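PDB 3MAY: possible exported protein from Mycobacterium tuberculosis, which binds heme and delivers it to the membrane proteins MmpL3 and MmpL11 as part of a heme-iron acquisition system. Local coordinates for residues 20-25 with 64-69. Numbering follows the deposited sequence.
Sequences KSMGDY and SDLHAL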
loop_
_atom_site.group_PDB
_atom_site.type_symbol
_atom_site.label_atom_id
_atom_site.label_comp_id
_atom_site.label_asym_id
_atom_site.label_seq_id
_atom_site.Cartn_x
_atom_site.Cartn_y
_atom_site.Cartn_z
ATOM N N LYS C 20 -8.146 -4.276 18.493
ATOM C CA LYS C 20 -9.305 -4.771 19.207
ATOM C C LYS C 20 -10.288 -3.654 19.447
ATOM O O LYS C 20 -11.456 -3.785 19.210
ATOM C CB LYS C 20 -8.860 -5.368 20.512
ATOM C CG LYS C 20 -9.913 -6.120 21.172
ATOM C CD LYS C 20 -9.611 -6.234 22.646
ATOM C CE LYS C 20 -10.810 -6.867 23.321
ATOM N NZ LYS C 20 -12.007 -6.034 22.946
ATOM N N SER C 21 -9.816 -2.498 19.853
ATOM C CA SER C 21 -10.778 -1.486 20.158
ATOM C C SER C 21 -11.333 -0.900 18.879
ATOM O O SER C 21 -12.522 -0.566 18.840
ATOM C CB SER C 21 -10.201 -0.485 21.120
ATOM O OG SER C 21 -9.181 0.210 20.466
ATOM N N MET C 22 -10.566 -0.873 17.787
ATOM C CA MET C 22 -11.222 -0.594 16.484
ATOM C C MET C 22 -12.307 -1.607 16.081
ATOM O O MET C 22 -13.356 -1.208 15.465
ATOM C CB MET C 22 -10.246 -0.380 15.334
ATOM C CG MET C 22 -10.905 -0.189 13.935
ATOM S SD MET C 22 -9.635 0.209 12.677
ATOM C CE MET C 22 -10.499 0.097 11.058
ATOM N N GLY C 23 -12.111 -2.885 16.420
ATOM C CA GLY C 23 -13.158 -3.866 16.169
ATOM C C GLY C 23 -14.397 -3.549 17.016
ATOM O O GLY C 23 -15.526 -3.568 16.510
ATOM N N ASP C 24 -14.208 -3.256 18.307
ATOM C CA ASP C 24 -15.319 -2.812 19.140
ATOM C C ASP C 24 -16.043 -1.568 18.577
ATOM O O ASP C 24 -17.271 -1.521 18.565
ATOM C CB ASP C 24 -14.812 -2.508 20.554
ATOM C CG ASP C 24 -14.356 -3.732 21.291
ATOM O OD1 ASP C 24 -14.713 -4.859 20.912
ATOM O OD2 ASP C 24 -13.637 -3.574 22.275
ATOM N N TYR C 25 -15.305 -0.585 18.052
ATOM C CA TYR C 25 -15.914 0.622 17.530
ATOM C C TYR C 25 -16.749 0.315 16.317
ATOM O O TYR C 25 -17.858 0.800 16.196
ATOM C CB TYR C 25 -14.840 1.610 17.144
ATOM C CG TYR C 25 -15.359 2.891 16.568
ATOM C CD1 TYR C 25 -15.900 3.854 17.388
ATOM C CD2 TYR C 25 -15.303 3.163 15.202
ATOM C CE1 TYR C 25 -16.375 5.051 16.871
ATOM C CE2 TYR C 25 -15.816 4.399 14.655
ATOM C CZ TYR C 25 -16.344 5.339 15.520
ATOM O OH TYR C 25 -16.872 6.604 15.106
ATOM N N SER C 64 -12.669 11.744 13.625
ATOM C CA SER C 64 -12.165 12.128 14.929
ATOM C C SER C 64 -12.070 10.925 15.922
ATOM O O SER C 64 -11.123 10.843 16.714
ATOM C CB SER C 64 -13.050 13.270 15.405
ATOM O OG SER C 64 -13.111 13.323 16.784
ATOM N N ASP C 65 -13.022 9.977 15.844
ATOM C CA ASP C 65 -12.995 8.759 16.711
ATOM C C ASP C 65 -11.883 7.814 16.264
ATOM O O ASP C 65 -11.144 7.267 17.047
ATOM C CB ASP C 65 -14.340 7.998 16.659
ATOM C CG ASP C 65 -15.440 8.646 17.487
ATOM O OD1 ASP C 65 -15.183 9.559 18.335
ATOM O OD2 ASP C 65 -16.606 8.228 17.271
ATOM N N LEU C 66 -11.798 7.624 14.964
ATOM C CA LEU C 66 -10.776 6.794 14.408
ATOM C C LEU C 66 -9.422 7.317 14.815
ATOM O O LEU C 66 -8.644 6.577 15.423
ATOM C CB LEU C 66 -10.960 6.641 12.902
ATOM C CG LEU C 66 -12.109 5.644 12.627
ATOM C CD1 LEU C 66 -12.828 5.857 11.306
ATOM C CD2 LEU C 66 -11.610 4.200 12.715
ATOM N N HIS C 67 -9.181 8.610 14.591
ATOM C CA HIS C 67 -8.001 9.286 15.156
ATOM C C HIS C 67 -7.732 8.971 16.641
ATOM O O HIS C 67 -6.605 8.674 17.009
ATOM C CB HIS C 67 -8.095 10.807 14.965
ATOM C CG HIS C 67 -6.839 11.528 15.328
ATOM N ND1 HIS C 67 -5.719 11.515 14.519
ATOM C CD2 HIS C 67 -6.504 12.246 16.425
ATOM C CE1 HIS C 67 -4.754 12.210 15.100
ATOM N NE2 HIS C 67 -5.202 12.661 16.262
ATOM N N ALA C 68 -8.749 9.013 17.498
ATOM C CA ALA C 68 -8.527 8.707 18.905
ATOM C C ALA C 68 -8.171 7.254 19.178
ATOM O O ALA C 68 -7.364 6.975 20.067
ATOM C CB ALA C 68 -9.724 9.113 19.741
ATOM N N LEU C 69 -8.817 6.321 18.485
ATOM C CA LEU C 69 -8.525 4.885 18.714
ATOM C C LEU C 69 -7.050 4.566 18.437
ATOM O O LEU C 69 -6.483 3.742 19.143
ATOM C CB LEU C 69 -9.387 3.991 17.830
ATOM C CG LEU C 69 -10.719 3.882 18.506
ATOM C CD1 LEU C 69 -11.694 3.210 17.625
ATOM C CD2 LEU C 69 -10.539 3.142 19.873
#
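Tyr25 reaches across from helix 8-27 and donates its phenol hydrogen to Asp65 on helix 60-69, OH to OD2 at 2.7 Å. Its CG lies anti to the backbone N (chi1 179°), and the long, flat side chain ends in a hydroxyl that can reach the other helix, although the segment axes come no closer than 10.4 Å. The carboxylate stands nearly upright against the ring, the two planes 84° apart, and OD2 accepts through its anti lone pair while lying at the ring edge, 3.2 Å from CE1. Lys61 forms a salt bridge to the same oxygen, as an anionic carboxylate allows. Segments 20-25 and 64-69 run roughly antiparallel (155°) within the all-helical haemophore fold, and Tyr25 is the likely axial ligand of the heme iron, with the probable heme-binding His29 against its ring. Through its bond Asp65 may orient and polarise the phenol. Branched Leu69 packs nearer the backbone with both methyls: CD1 lies obliquely on Tyr25, 3.6 Å from CB, and CD2 comes within 3.3 Å of Ser21 OG. Small Ser21 lets that methyl approach, its hydroxyl bonded back to Ser17 O and Val18 O. Met22 and Leu66 both touch Met36 of helix 30-41.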